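Local atomic coordinates of alpha-galactosidase (Lactobacillus brevis, PDB entry 3MI6), a protein that probably hydrolyses terminal, non-reducing alpha-D-galactose residues from alpha-galactosides, as a member of glycosyl hydrolase family 36. Residues Met350-Gln355 against Glu362-Asp367; Asp393-Phe398 against Met407-Trp412. All coordinates share one frame; numbering follows the deposited sequence.

Contact 1. Residues Met350-Gln355 against Glu362-Asp367; sequences MTIVNQ and EMFVLD
Val353 overlaps the ring of Phe364, laying its CG2 methyl over one face on the CG–CD2 side, with Val353 CG2 3.2 Å from Phe364 CD2. Ile352, its helix neighbour, reaches the same ring differently: its CG2 methyl lies in the ring plane, at the edge, 3.6 Å from Phe364 CE2. One branched residue covers a face and its neighbour meets the edge at CE2, and both side chains cross the phenylalanine at roughly a right angle. The ring is carried out to the helix because Phe364 CG stands anti to its backbone N (chi1 180°), on a strand residue whose CB already points that way. Leu349, a turn earlier on helix 346-358, also packs on Phe364. The pair of segments closes a beta-alpha-beta crossover of the eight-stranded parallel barrel: helix 346-358 follows strand 333-335 and leads into strand 363-366, against which it rests. At the far end of that strand, Asp367, predicted to bind substrate, turns to Lys477 and Asn335 instead of the helix. All three contact residues are buried, and only hydrocarbon meets hydrocarbon between them, which implies cohesion by dispersion and exclusion of water, with position set by shape, not directed bonds.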
HETATM    1  N   MSE D 350     -47.775  30.380  -8.652  1.00 73.85           N
HETATM    2  CA  MSE D 350     -49.044  29.734  -8.383  1.00 71.83           C
HETATM    3  C   MSE D 350     -49.229  28.505  -9.277  1.00 68.29           C
HETATM    4  O   MSE D 350     -49.732  27.471  -8.837  1.00 63.80           O
HETATM    5  CB  MSE D 350     -50.196  30.721  -8.555  1.00 75.94           C
HETATM    6  CG  MSE D 350     -51.389  30.356  -7.707  1.00 80.39           C
HETATM    7 SE   MSE D 350     -50.846  30.187  -5.839  1.00 95.24          SE
HETATM    8  CE  MSE D 350     -50.970  32.083  -5.349  1.00 89.18           C
ATOM      9  N   THR D 351     -48.819  28.621 -10.534  1.00 69.35           N
ATOM     10  CA  THR D 351     -48.865  27.476 -11.423  1.00 68.71           C
ATOM     11  C   THR D 351     -48.089  26.321 -10.790  1.00 67.24           C
ATOM     12  O   THR D 351     -48.516  25.170 -10.858  1.00 69.05           O
ATOM     13  CB  THR D 351     -48.326  27.800 -12.847  1.00 70.31           C
ATOM     14  OG1 THR D 351     -46.908  28.008 -12.807  1.00 69.24           O
ATOM     15  CG2 THR D 351     -49.008  29.036 -13.421  1.00 70.10           C
ATOM     16  N   ILE D 352     -46.962  26.633 -10.158  1.00 66.61           N
ATOM     17  CA  ILE D 352     -46.158  25.614  -9.497  1.00 63.66           C
ATOM     18  C   ILE D 352     -46.936  25.019  -8.336  1.00 60.15           C
ATOM     19  O   ILE D 352     -47.192  23.818  -8.297  1.00 59.99           O
ATOM     20  CB  ILE D 352     -44.791  26.171  -9.003  1.00 64.06           C
ATOM     21  CG1 ILE D 352     -43.932  26.612 -10.190  1.00 66.27           C
ATOM     22  CG2 ILE D 352     -44.028  25.127  -8.177  1.00 55.16           C
ATOM     23  CD1 ILE D 352     -42.478  26.876  -9.842  1.00 61.62           C
ATOM     24  N   VAL D 353     -47.326  25.871  -7.399  1.00 61.77           N
ATOM     25  CA  VAL D 353     -48.045  25.428  -6.214  1.00 62.98           C
ATOM     26  C   VAL D 353     -49.217  24.500  -6.554  1.00 61.08           C
ATOM     27  O   VAL D 353     -49.477  23.534  -5.838  1.00 55.99           O
ATOM     28  CB  VAL D 353     -48.529  26.636  -5.365  1.00 59.87           C
ATOM     29  CG1 VAL D 353     -49.664  26.232  -4.445  1.00 60.59           C
ATOM     30  CG2 VAL D 353     -47.379  27.218  -4.568  1.00 57.61           C
ATOM     31  N   ASN D 354     -49.908  24.793  -7.655  1.00 63.24           N
ATOM     32  CA  ASN D 354     -51.087  24.032  -8.069  1.00 61.95           C
ATOM     33  C   ASN D 354     -50.747  22.663  -8.619  1.00 58.48           C
ATOM     34  O   ASN D 354     -51.370  21.665  -8.253  1.00 55.97           O
ATOM     35  CB  ASN D 354     -51.897  24.808  -9.104  1.00 63.17           C
ATOM     36  CG  ASN D 354     -52.929  25.712  -8.471  1.00 64.29           C
ATOM     37  OD1 ASN D 354     -53.327  26.722  -9.058  1.00 69.05           O
ATOM     38  ND2 ASN D 354     -53.373  25.355  -7.266  1.00 58.93           N
ATOM     39  N   GLN D 355     -49.767  22.631  -9.514  1.00 57.29           N
ATOM     40  CA  GLN D 355     -49.238  21.376 -10.020  1.00 58.24           C
ATOM     41  C   GLN D 355     -48.631  20.568  -8.878  1.00 57.28           C
ATOM     42  O   GLN D 355     -48.824  19.355  -8.797  1.00 55.55           O
ATOM     43  CB  GLN D 355     -48.178  21.625 -11.093  1.00 59.61           C
ATOM     44  CG  GLN D 355     -47.500  20.358 -11.603  1.00 56.48           C
ATOM     45  CD  GLN D 355     -48.440  19.489 -12.415  1.00 57.08           C
ATOM     46  OE1 GLN D 355     -48.418  19.514 -13.644  1.00 57.21           O
ATOM     47  NE2 GLN D 355     -49.270  18.718 -11.732  1.00 55.05           N
ATOM     48  N   GLU D 362     -46.154  18.321  -0.268  1.00 39.35           N
ATOM     49  CA  GLU D 362     -46.748  18.743   0.995  1.00 38.12           C
ATOM     50  C   GLU D 362     -46.429  20.159   1.449  1.00 44.02           C
ATOM     51  O   GLU D 362     -47.032  20.653   2.402  1.00 44.28           O
ATOM     52  CB  GLU D 362     -46.349  17.777   2.097  1.00 36.89           C
ATOM     53  CG  GLU D 362     -47.164  16.524   2.077  1.00 40.51           C
ATOM     54  CD  GLU D 362     -46.542  15.419   2.892  1.00 41.30           C
ATOM     55  OE1 GLU D 362     -45.327  15.521   3.174  1.00 40.43           O
ATOM     56  OE2 GLU D 362     -47.267  14.454   3.242  1.00 42.11           O
HETATM   57  N   MSE D 363     -45.488  20.811   0.775  1.00 45.30           N
HETATM   58  CA  MSE D 363     -45.015  22.119   1.213  1.00 45.22           C
HETATM   59  C   MSE D 363     -44.339  22.856   0.077  1.00 45.93           C
HETATM   60  O   MSE D 363     -43.587  22.264  -0.695  1.00 46.20           O
HETATM   61  CB  MSE D 363     -44.042  21.988   2.391  1.00 40.62           C
HETATM   62  CG  MSE D 363     -43.320  23.275   2.724  1.00 43.12           C
HETATM   63 SE   MSE D 363     -41.896  23.054   4.041  1.00 61.58          SE
HETATM   64  CE  MSE D 363     -42.963  22.849   5.657  1.00 41.27           C
ATOM     65  N   PHE D 364     -44.612  24.154  -0.028  1.00 47.34           N
ATOM     66  CA  PHE D 364     -43.957  24.980  -1.026  1.00 45.90           C
ATOM     67  C   PHE D 364     -43.021  25.936  -0.312  1.00 43.06           C
ATOM     68  O   PHE D 364     -43.385  26.492   0.712  1.00 44.78           O
ATOM     69  CB  PHE D 364     -44.975  25.748  -1.868  1.00 48.22           C
ATOM     70  CG  PHE D 364     -44.346  26.611  -2.908  1.00 48.85           C
ATOM     71  CD1 PHE D 364     -43.752  27.812  -2.560  1.00 50.19           C
ATOM     72  CD2 PHE D 364     -44.321  26.220  -4.218  1.00 48.09           C
ATOM     73  CE1 PHE D 364     -43.151  28.602  -3.506  1.00 49.61           C
ATOM     74  CE2 PHE D 364     -43.722  27.010  -5.165  1.00 52.46           C
ATOM     75  CZ  PHE D 364     -43.134  28.203  -4.808  1.00 51.36           C
ATOM     76  N   VAL D 365     -41.814  26.098  -0.852  1.00 42.13           N
ATOM     77  CA  VAL D 365     -40.795  26.981  -0.280  1.00 45.61           C
ATOM     78  C   VAL D 365     -40.320  28.060  -1.254  1.00 47.57           C
ATOM     79  O   VAL D 365     -39.525  27.784  -2.150  1.00 47.29           O
ATOM     80  CB  VAL D 365     -39.538  26.212   0.164  1.00 42.77           C
ATOM     81  CG1 VAL D 365     -38.605  27.149   0.865  1.00 42.01           C
ATOM     82  CG2 VAL D 365     -39.896  25.044   1.060  1.00 42.51           C
ATOM     83  N   LEU D 366     -40.793  29.290  -1.066  1.00 44.91           N
ATOM     84  CA  LEU D 366     -40.343  30.404  -1.875  1.00 46.33           C
ATOM     85  C   LEU D 366     -38.879  30.729  -1.536  1.00 52.58           C
ATOM     86  O   LEU D 366     -38.545  30.951  -0.365  1.00 50.98           O
ATOM     87  CB  LEU D 366     -41.240  31.597  -1.597  1.00 49.56           C
ATOM     88  CG  LEU D 366     -40.904  32.932  -2.242  1.00 54.68           C
ATOM     89  CD1 LEU D 366     -40.972  32.812  -3.732  1.00 53.32           C
ATOM     90  CD2 LEU D 366     -41.867  33.998  -1.736  1.00 59.14           C
ATOM     91  N   ASP D 367     -38.001  30.742  -2.541  1.00 50.47           N
ATOM     92  CA  ASP D 367     -36.573  30.951  -2.282  1.00 49.56           C
ATOM     93  C   ASP D 367     -36.160  32.394  -2.543  1.00 51.56           C
ATOM     94  O   ASP D 367     -36.979  33.311  -2.463  1.00 55.66           O
ATOM     95  CB  ASP D 367     -35.697  29.977  -3.096  1.00 52.13           C
ATOM     96  CG  ASP D 367     -34.400  29.567  -2.359  1.00 52.43           C
ATOM     97  OD1 ASP D 367     -34.426  28.578  -1.582  1.00 49.17           O
ATOM     98  OD2 ASP D 367     -33.352  30.218  -2.576  1.00 48.01           O
TER

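Contact 2. Residues Asp393-Phe398 against Met407-Trp412; sequences DGIEHF and MKFGLW
Phe409 projects from strand 408-413 toward helix 394-404, and its contact is made by the outer half of the ring. From CB the side chain runs to CG; at chi1 -179° CG points away from the backbone N, extending the ring toward the helix. On one flank CE1 comes to 3.4 Å from Phe398 CE2 and lies almost as near to Phe398 CD2. On the other flank CE2 meets the CG2 methyl of Ile395 at 4.0 Å. The tip, Phe409 CZ, also meets Phe398, at 3.8 Å from its CD2. The two ring planes are almost perpendicular, at 89°, with centroids 5.4 Å apart, yet the approach is slanted and matches neither a stack nor a regular edge-to-face pair. Ile395 and Phe398 are three positions apart, so one helical turn presents both to the strand, and Phe409 is received between them. Were Phe409 replaced by an alanine, a gap would probably open beside Phe398 and the Ile395 methyl, which would lose the ring that they share. Val402, His403 and Ser399 of the same helix also touch Phe409, as does Leu473, while the Asp474 carboxylate accepts a hydrogen bond from the Phe409 backbone N. Among the neighbouring elements, Phe398 reaches Met350 and Glu346 on helix 346-358, and Ile395 reaches Ala471 at the end of helix 454-471. Helix 394-404 thus lies outside strand 408-413, touching helix 346-358 through Phe398 and helix 454-471 through Ile395.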
ATOM      1  N   ASP D 393     -49.983  41.911  -3.377  1.00 92.67           N
ATOM      2  CA  ASP D 393     -50.787  41.899  -2.156  1.00 93.49           C
ATOM      3  C   ASP D 393     -49.986  41.337  -0.986  1.00 90.35           C
ATOM      4  O   ASP D 393     -50.526  40.642  -0.127  1.00 90.43           O
ATOM      5  CB  ASP D 393     -52.073  41.082  -2.353  1.00 94.85           C
ATOM      6  CG  ASP D 393     -53.024  41.701  -3.381  1.00 96.82           C
ATOM      7  OD1 ASP D 393     -52.556  42.294  -4.377  1.00 95.24           O
ATOM      8  OD2 ASP D 393     -54.254  41.576  -3.197  1.00 98.75           O
ATOM      9  N   GLY D 394     -48.695  41.647  -0.961  1.00 89.34           N
ATOM     10  CA  GLY D 394     -47.809  41.139   0.069  1.00 87.65           C
ATOM     11  C   GLY D 394     -47.747  39.624   0.044  1.00 88.17           C
ATOM     12  O   GLY D 394     -48.442  38.978  -0.739  1.00 89.10           O
ATOM     13  N   ILE D 395     -46.911  39.054   0.905  1.00 87.18           N
ATOM     14  CA  ILE D 395     -46.779  37.607   0.982  1.00 85.30           C
ATOM     15  C   ILE D 395     -47.991  36.964   1.656  1.00 87.33           C
ATOM     16  O   ILE D 395     -48.414  35.873   1.266  1.00 85.82           O
ATOM     17  CB  ILE D 395     -45.493  37.194   1.718  1.00 81.91           C
ATOM     18  CG1 ILE D 395     -44.291  37.305   0.780  1.00 79.40           C
ATOM     19  CG2 ILE D 395     -45.604  35.779   2.218  1.00 78.54           C
ATOM     20  CD1 ILE D 395     -44.388  36.425  -0.442  1.00 79.29           C
ATOM     21  N   GLU D 396     -48.550  37.647   2.656  1.00 85.66           N
ATOM     22  CA  GLU D 396     -49.702  37.139   3.405  1.00 83.99           C
ATOM     23  C   GLU D 396     -50.721  36.451   2.503  1.00 87.20           C
ATOM     24  O   GLU D 396     -51.296  35.424   2.864  1.00 85.49           O
ATOM     25  CB  GLU D 396     -50.375  38.272   4.177  1.00 83.29           C
ATOM     26  CG  GLU D 396     -50.096  39.658   3.605  1.00 89.90           C
ATOM     27  CD  GLU D 396     -48.783  40.250   4.108  1.00 89.40           C
ATOM     28  OE1 GLU D 396     -48.812  40.920   5.164  1.00 85.15           O
ATOM     29  OE2 GLU D 396     -47.730  40.048   3.456  1.00 86.27           O
ATOM     30  N   HIS D 397     -50.932  37.023   1.324  1.00 88.46           N
ATOM     31  CA  HIS D 397     -51.868  36.470   0.361  1.00 89.11           C
ATOM     32  C   HIS D 397     -51.377  35.141  -0.203  1.00 84.95           C
ATOM     33  O   HIS D 397     -52.078  34.134  -0.141  1.00 85.33           O
ATOM     34  CB  HIS D 397     -52.119  37.469  -0.773  1.00 91.83           C
ATOM     35  CG  HIS D 397     -52.859  36.887  -1.937  1.00 92.97           C
ATOM     36  ND1 HIS D 397     -52.541  37.185  -3.244  1.00 90.49           N
ATOM     37  CD2 HIS D 397     -53.892  36.012  -1.990  1.00 93.62           C
ATOM     38  CE1 HIS D 397     -53.350  36.525  -4.052  1.00 93.23           C
ATOM     39  NE2 HIS D 397     -54.179  35.805  -3.316  1.00 93.91           N
ATOM     40  N   PHE D 398     -50.168  35.152  -0.752  1.00 84.79           N
ATOM     41  CA  PHE D 398     -49.593  33.985  -1.422  1.00 82.62           C
ATOM     42  C   PHE D 398     -49.540  32.758  -0.523  1.00 78.21           C
ATOM     43  O   PHE D 398     -49.647  31.633  -0.998  1.00 75.11           O
ATOM     44  CB  PHE D 398     -48.195  34.321  -1.942  1.00 80.68           C
ATOM     45  CG  PHE D 398     -47.473  33.162  -2.562  1.00 77.82           C
ATOM     46  CD1 PHE D 398     -48.011  32.491  -3.646  1.00 80.31           C
ATOM     47  CD2 PHE D 398     -46.235  32.763  -2.084  1.00 76.53           C
ATOM     48  CE1 PHE D 398     -47.336  31.429  -4.235  1.00 76.08           C
ATOM     49  CE2 PHE D 398     -45.552  31.701  -2.668  1.00 71.92           C
ATOM     50  CZ  PHE D 398     -46.107  31.035  -3.748  1.00 70.93           C
HETATM   51  N   MSE D 407     -51.565  22.810   1.959  1.00 56.77           N
HETATM   52  CA  MSE D 407     -50.116  22.706   1.951  1.00 53.19           C
HETATM   53  C   MSE D 407     -49.426  23.598   2.976  1.00 52.73           C
HETATM   54  O   MSE D 407     -50.046  24.458   3.588  1.00 55.07           O
HETATM   55  CB  MSE D 407     -49.586  23.022   0.568  1.00 55.52           C
HETATM   56  CG  MSE D 407     -49.676  21.857  -0.386  1.00 54.54           C
HETATM   57 SE   MSE D 407     -48.786  22.312  -2.051  1.00 75.90          SE
HETATM   58  CE  MSE D 407     -50.141  23.451  -2.828  1.00 68.19           C
ATOM     59  N   LYS D 408     -48.132  23.371   3.168  1.00 50.41           N
ATOM     60  CA  LYS D 408     -47.345  24.167   4.099  1.00 46.42           C
ATOM     61  C   LYS D 408     -46.559  25.198   3.324  1.00 45.00           C
ATOM     62  O   LYS D 408     -46.343  25.042   2.138  1.00 45.39           O
ATOM     63  CB  LYS D 408     -46.402  23.284   4.902  1.00 42.70           C
ATOM     64  CG  LYS D 408     -47.084  22.485   5.988  1.00 43.23           C
ATOM     65  CD  LYS D 408     -46.124  21.495   6.625  1.00 40.01           C
ATOM     66  CE  LYS D 408     -46.712  20.849   7.872  1.00 38.45           C
ATOM     67  NZ  LYS D 408     -45.716  19.926   8.495  1.00 40.83           N
ATOM     68  N   PHE D 409     -46.135  26.260   3.994  1.00 47.27           N
ATOM     69  CA  PHE D 409     -45.431  27.337   3.314  1.00 46.21           C
ATOM     70  C   PHE D 409     -44.145  27.685   4.022  1.00 45.10           C
ATOM     71  O   PHE D 409     -44.107  27.780   5.247  1.00 46.33           O
ATOM     72  CB  PHE D 409     -46.311  28.583   3.203  1.00 48.82           C
ATOM     73  CG  PHE D 409     -45.651  29.711   2.489  1.00 50.08           C
ATOM     74  CD1 PHE D 409     -45.400  29.632   1.129  1.00 51.54           C
ATOM     75  CD2 PHE D 409     -45.270  30.851   3.169  1.00 52.17           C
ATOM     76  CE1 PHE D 409     -44.784  30.660   0.461  1.00 50.50           C
ATOM     77  CE2 PHE D 409     -44.658  31.887   2.506  1.00 51.68           C
ATOM     78  CZ  PHE D 409     -44.416  31.790   1.147  1.00 52.87           C
ATOM     79  N   GLY D 410     -43.089  27.874   3.244  1.00 42.78           N
ATOM     80  CA  GLY D 410     -41.801  28.227   3.801  1.00 44.61           C
ATOM     81  C   GLY D 410     -41.141  29.267   2.931  1.00 47.15           C
ATOM     82  O   GLY D 410     -41.471  29.379   1.742  1.00 45.58           O
ATOM     83  N   LEU D 411     -40.230  30.042   3.520  1.00 44.98           N
ATOM     84  CA  LEU D 411     -39.464  31.021   2.754  1.00 46.31           C
ATOM     85  C   LEU D 411     -38.024  31.182   3.234  1.00 44.85           C
ATOM     86  O   LEU D 411     -37.657  30.734   4.312  1.00 44.61           O
ATOM     87  CB  LEU D 411     -40.191  32.380   2.650  1.00 52.21           C
ATOM     88  CG  LEU D 411     -40.159  33.398   3.796  1.00 53.63           C
ATOM     89  CD1 LEU D 411     -38.836  34.106   3.809  1.00 54.01           C
ATOM     90  CD2 LEU D 411     -41.266  34.425   3.652  1.00 55.58           C
ATOM     91  N   TRP D 412     -37.237  31.857   2.406  1.00 47.73           N
ATOM     92  CA  TRP D 412     -35.785  31.913   2.479  1.00 44.85           C
ATOM     93  C   TRP D 412     -35.312  33.262   3.036  1.00 47.03           C
ATOM     94  O   TRP D 412     -35.677  34.322   2.535  1.00 47.30           O
ATOM     95  CB  TRP D 412     -35.265  31.707   1.049  1.00 43.09           C
ATOM     96  CG  TRP D 412     -33.796  31.773   0.815  1.00 44.40           C
ATOM     97  CD1 TRP D 412     -32.969  30.723   0.581  1.00 46.38           C
ATOM     98  CD2 TRP D 412     -32.980  32.955   0.713  1.00 47.13           C
ATOM     99  NE1 TRP D 412     -31.687  31.163   0.361  1.00 47.10           N
ATOM    100  CE2 TRP D 412     -31.665  32.531   0.437  1.00 47.36           C
ATOM    101  CE3 TRP D 412     -33.232  34.328   0.838  1.00 47.24           C
ATOM    102  CZ2 TRP D 412     -30.598  33.429   0.295  1.00 48.28           C
ATOM    103  CZ3 TRP D 412     -32.177  35.215   0.689  1.00 46.58           C
ATOM    104  CH2 TRP D 412     -30.877  34.765   0.423  1.00 44.94           C
TER

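Contact 1 closes before contact 2 opens, and each lays a helix against a barrel strand, their centres about 10 Å apart. Their strands are parallel neighbours, probably joined by hydrogen bonds from Gly410 N to Phe364 O and from Leu366 N to Gly410 O, each 2.9 Å. The two helices also touch, Met350 packing on Phe398 and Val353 on Val402. Both strands end at the predicted substrate site: Asp367 touches Trp412, whose NE1 is hydrogen-bonded to Asp479, the predicted nucleophile. The apolar packing lies back from this site, with the Phe409 side chain about 10 Å from that of Asp367 and the Phe364 side chain about 11 Å from that of Lys477, also predicted to bind substrate.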